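Long-range contact in fibroblast growth factor 18 (Homo sapiens, PDB 4CJM), which regulates cell proliferation, differentiation and migration as a secreted growth factor that interacts with FGF receptors and is required for normal ossification and bone development: residues A[6-11]-A[125-130]. Numbering follows the deposited sequence.
Sequences YQLYSR and FMKRYP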
ATOM      1  N   TYR A   6     -11.061   1.387  -3.386  1.00 26.39           N
ATOM      2  CA  TYR A   6     -10.527   2.701  -3.733  1.00 25.65           C
ATOM      3  C   TYR A   6      -9.109   2.657  -4.289  1.00 23.24           C
ATOM      4  O   TYR A   6      -8.553   1.582  -4.493  1.00 22.45           O
ATOM      5  CB  TYR A   6     -10.616   3.674  -2.536  1.00 26.86           C
ATOM      6  CG  TYR A   6      -9.958   3.220  -1.243  1.00 26.01           C
ATOM      7  CD1 TYR A   6      -8.575   3.228  -1.108  1.00 24.67           C
ATOM      8  CD2 TYR A   6     -10.731   2.856  -0.139  1.00 26.77           C
ATOM      9  CE1 TYR A   6      -7.974   2.847   0.079  1.00 24.66           C
ATOM     10  CE2 TYR A   6     -10.146   2.468   1.043  1.00 27.18           C
ATOM     11  CZ  TYR A   6      -8.764   2.469   1.155  1.00 25.91           C
ATOM     12  OH  TYR A   6      -8.178   2.052   2.333  1.00 26.45           O
ATOM     13  N   GLN A   7      -8.555   3.841  -4.556  1.00 22.31           N
ATOM     14  CA  GLN A   7      -7.196   4.011  -5.050  1.00 20.61           C
ATOM     15  C   GLN A   7      -6.342   4.747  -4.037  1.00 18.92           C
ATOM     16  O   GLN A   7      -6.859   5.545  -3.255  1.00 19.78           O
ATOM     17  CB  GLN A   7      -7.221   4.828  -6.330  1.00 22.37           C
ATOM     18  CG  GLN A   7      -8.065   4.215  -7.421  1.00 24.40           C
ATOM     19  CD  GLN A   7      -8.172   5.107  -8.629  1.00 26.33           C
ATOM     20  OE1 GLN A   7      -7.702   4.754  -9.706  1.00 28.65           O
ATOM     21  NE2 GLN A   7      -8.813   6.253  -8.469  1.00 27.60           N
ATOM     22  N   LEU A   8      -5.035   4.472  -4.056  1.00 16.73           N
ATOM     23  CA  LEU A   8      -4.093   5.140  -3.176  1.00 15.15           C
ATOM     24  C   LEU A   8      -3.130   6.006  -3.985  1.00 14.97           C
ATOM     25  O   LEU A   8      -2.314   5.492  -4.752  1.00 14.54           O
ATOM     26  CB  LEU A   8      -3.326   4.130  -2.348  1.00 14.27           C
ATOM     27  CG  LEU A   8      -4.109   3.562  -1.151  1.00 14.56           C
ATOM     28  CD1 LEU A   8      -3.409   2.338  -0.563  1.00 13.86           C
ATOM     29  CD2 LEU A   8      -4.325   4.604  -0.073  1.00 14.71           C
ATOM     30  N   TYR A   9      -3.266   7.327  -3.823  1.00 15.14           N
ATOM     31  CA  TYR A   9      -2.446   8.311  -4.511  1.00 15.23           C
ATOM     32  C   TYR A   9      -1.172   8.520  -3.711  1.00 14.58           C
ATOM     33  O   TYR A   9      -1.238   8.812  -2.513  1.00 14.33           O
ATOM     34  CB  TYR A   9      -3.215   9.628  -4.620  1.00 16.51           C
ATOM     35  CG  TYR A   9      -2.418  10.821  -5.122  1.00 17.25           C
ATOM     36  CD1 TYR A   9      -1.647  11.590  -4.250  1.00 17.16           C
ATOM     37  CD2 TYR A   9      -2.469  11.209  -6.460  1.00 18.35           C
ATOM     38  CE1 TYR A   9      -0.928  12.692  -4.705  1.00 18.31           C
ATOM     39  CE2 TYR A   9      -1.757  12.306  -6.915  1.00 19.50           C
ATOM     40  CZ  TYR A   9      -0.989  13.038  -6.032  1.00 19.53           C
ATOM     41  OH  TYR A   9      -0.289  14.126  -6.462  1.00 21.11           O
ATOM     42  N   SER A  10      -0.026   8.359  -4.371  1.00 14.47           N
ATOM     43  CA  SER A  10       1.273   8.547  -3.740  1.00 14.16           C
ATOM     44  C   SER A  10       1.643  10.012  -3.722  1.00 15.41           C
ATOM     45  O   SER A  10       1.775  10.640  -4.762  1.00 16.71           O
ATOM     46  CB  SER A  10       2.361   7.760  -4.492  1.00 14.15           C
ATOM     47  OG  SER A  10       3.671   8.141  -4.081  1.00 14.59           O
ATOM     48  N   ARG A  11       1.861  10.548  -2.537  1.00 15.61           N
ATOM     49  CA  ARG A  11       2.348  11.909  -2.396  1.00 17.27           C
ATOM     50  C   ARG A  11       3.578  12.215  -3.262  1.00 18.46           C
ATOM     51  O   ARG A  11       3.651  13.284  -3.853  1.00 20.25           O
ATOM     52  CB  ARG A  11       2.648  12.214  -0.924  1.00 17.08           C
ATOM     53  CG  ARG A  11       3.094  13.642  -0.672  1.00 18.62           C
ATOM     54  CD  ARG A  11       3.288  13.937   0.805  1.00 18.81           C
ATOM     55  NE  ARG A  11       3.595  15.352   0.997  1.00 21.11           N
ATOM     56  CZ  ARG A  11       3.706  15.968   2.174  1.00 22.02           C
ATOM     57  NH1 ARG A  11       3.576  15.291   3.313  1.00 21.24           N
ATOM     58  NH2 ARG A  11       3.955  17.273   2.210  1.00 23.90           N
ATOM     59  N   PHE A 125       0.101   8.888   1.532  1.00 14.62           N
ATOM     60  CA  PHE A 125      -0.899   8.599   0.540  1.00 15.16           C
ATOM     61  C   PHE A 125      -2.199   9.350   0.809  1.00 16.66           C
ATOM     62  O   PHE A 125      -2.527   9.650   1.951  1.00 16.80           O
ATOM     63  CB  PHE A 125      -1.159   7.083   0.502  1.00 14.44           C
ATOM     64  CG  PHE A 125       0.054   6.276   0.141  1.00 13.82           C
ATOM     65  CD1 PHE A 125       0.386   6.063  -1.189  1.00 13.88           C
ATOM     66  CD2 PHE A 125       0.897   5.780   1.135  1.00 13.31           C
ATOM     67  CE1 PHE A 125       1.524   5.348  -1.517  1.00 13.66           C
ATOM     68  CE2 PHE A 125       2.038   5.071   0.815  1.00 12.97           C
ATOM     69  CZ  PHE A 125       2.348   4.838  -0.510  1.00 13.33           C
ATOM     70  N   MET A 126      -2.933   9.623  -0.265  1.00 18.05           N
ATOM     71  CA  MET A 126      -4.338  10.032  -0.184  1.00 20.24           C
ATOM     72  C   MET A 126      -5.219   8.916  -0.754  1.00 21.04           C
ATOM     73  O   MET A 126      -4.869   8.288  -1.740  1.00 19.47           O
ATOM     74  CB  MET A 126      -4.586  11.304  -0.988  1.00 21.46           C
ATOM     75  CG  MET A 126      -3.803  12.521  -0.527  1.00 21.90           C
ATOM     76  SD  MET A 126      -4.153  12.977   1.170  1.00 22.25           S
ATOM     77  CE  MET A 126      -5.851  13.504   1.081  1.00 24.42           C
ATOM     78  N   LYS A 127      -6.361   8.691  -0.124  1.00 24.31           N
ATOM     79  CA  LYS A 127      -7.346   7.757  -0.645  1.00 27.46           C
ATOM     80  C   LYS A 127      -8.207   8.393  -1.713  1.00 30.43           C
ATOM     81  O   LYS A 127      -8.534   9.563  -1.617  1.00 32.33           O
ATOM     82  CB  LYS A 127      -8.235   7.271   0.482  1.00 29.38           C
ATOM     83  CG  LYS A 127      -7.469   6.482   1.520  1.00 30.52           C
ATOM     84  CD  LYS A 127      -8.442   6.021   2.575  1.00 34.31           C
ATOM     85  CE  LYS A 127      -7.774   5.192   3.644  1.00 33.96           C
ATOM     86  NZ  LYS A 127      -8.688   5.123   4.805  1.00 36.08           N
ATOM     87  N   ARG A 128      -8.620   7.608  -2.703  1.00 34.17           N
ATOM     88  CA  ARG A 128      -9.370   8.140  -3.844  1.00 36.51           C
ATOM     89  C   ARG A 128     -10.482   7.250  -4.386  1.00 41.35           C
ATOM     90  O   ARG A 128     -10.243   6.115  -4.723  1.00 41.08           O
ATOM     91  CB  ARG A 128      -8.391   8.336  -4.974  1.00 36.99           C
ATOM     92  CG  ARG A 128      -7.371   9.438  -4.750  1.00 36.95           C
ATOM     93  CD  ARG A 128      -8.022  10.777  -4.980  1.00 38.86           C
ATOM     94  NE  ARG A 128      -7.068  11.889  -5.085  1.00 40.30           N
ATOM     95  CZ  ARG A 128      -6.741  12.740  -4.112  1.00 40.37           C
ATOM     96  NH1 ARG A 128      -7.253  12.623  -2.889  1.00 42.36           N
ATOM     97  NH2 ARG A 128      -5.872  13.714  -4.365  1.00 39.28           N
ATOM     98  N   TYR A 129     -11.685   7.781  -4.570  1.00 55.05           N
ATOM     99  CA  TYR A 129     -12.831   6.945  -4.960  1.00 60.87           C
ATOM    100  C   TYR A 129     -13.151   7.160  -6.439  1.00 71.91           C
ATOM    101  O   TYR A 129     -13.842   8.113  -6.789  1.00 95.50           O
ATOM    102  CB  TYR A 129     -14.018   7.231  -4.033  1.00 64.27           C
ATOM    103  CG  TYR A 129     -13.612   7.098  -2.572  1.00 76.55           C
ATOM    104  CD1 TYR A 129     -12.876   8.114  -1.930  1.00 77.75           C
ATOM    105  CD2 TYR A 129     -13.908   5.941  -1.840  1.00 81.55           C
ATOM    106  CE1 TYR A 129     -12.475   7.990  -0.606  1.00 71.73           C
ATOM    107  CE2 TYR A 129     -13.505   5.812  -0.510  1.00 82.26           C
ATOM    108  CZ  TYR A 129     -12.792   6.840   0.099  1.00 74.41           C
ATOM    109  OH  TYR A 129     -12.388   6.725   1.405  1.00 66.20           O
ATOM    110  N   PRO A 130     -12.667   6.256  -7.315  1.00 73.87           N
ATOM    111  CA  PRO A 130     -12.565   6.503  -8.771  1.00 72.26           C
ATOM    112  C   PRO A 130     -13.846   7.018  -9.422  1.00 70.64           C
ATOM    113  O   PRO A 130     -13.779   7.891 -10.289  1.00 68.06           O
ATOM    114  CB  PRO A 130     -12.205   5.124  -9.337  1.00 69.20           C
ATOM    115  CG  PRO A 130     -12.742   4.165  -8.336  1.00 68.13           C
ATOM    116  CD  PRO A 130     -12.541   4.820  -7.003  1.00 67.90           C
TER
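Leu8 and Phe125 meet almost at a right angle, the Leu8 CD2 methyl lying 4.1 Å from Phe125 CB. The Phe125 ring continues alongside Ser10, its CD1 3.7 Å from Ser10 CA, and both Leu8 and Phe125 also touch Ile17. On the same face Lys127 lies alongside Leu8, and its CD sits over one face of the Tyr6 ring, toward the rim, a CH-pi contact 4.2 Å from the ring centroid. Tyr6 reaches this chain with CG set between its backbone N and carbonyl carbon (chi1 55°); its CB packs over one face of the Tyr129 ring. The two backbones are the first and last strands of the FGF beta-trefoil, whose antiparallel pairing brings the two ends of the domain together, with strand 3-10 joined on its other edge to 37-41. Gln7 and Arg128 exchange two N-H...O bonds, Gln7 N to Arg128 O at 2.8 Å being the straighter; Tyr9 and Met126 form the other hydrogen-bonded pair, Tyr9 N to Met126 O also 2.8 Å. On the face of Gln7 and Tyr9, Arg128 lays its CG beside Tyr9 CB, and a bend at chi2 (-77°) turns the rest of the chain; its guanidinium is at most weakly attracted to the Tyr9 ring. Gln7 NE2 lies against Pro130 CB, while OE1 accepts from Gly31 N and Gln36 NE2. Past the Tyr6 hydroxyl, Lys127 NZ forms a salt bridge with Glu82.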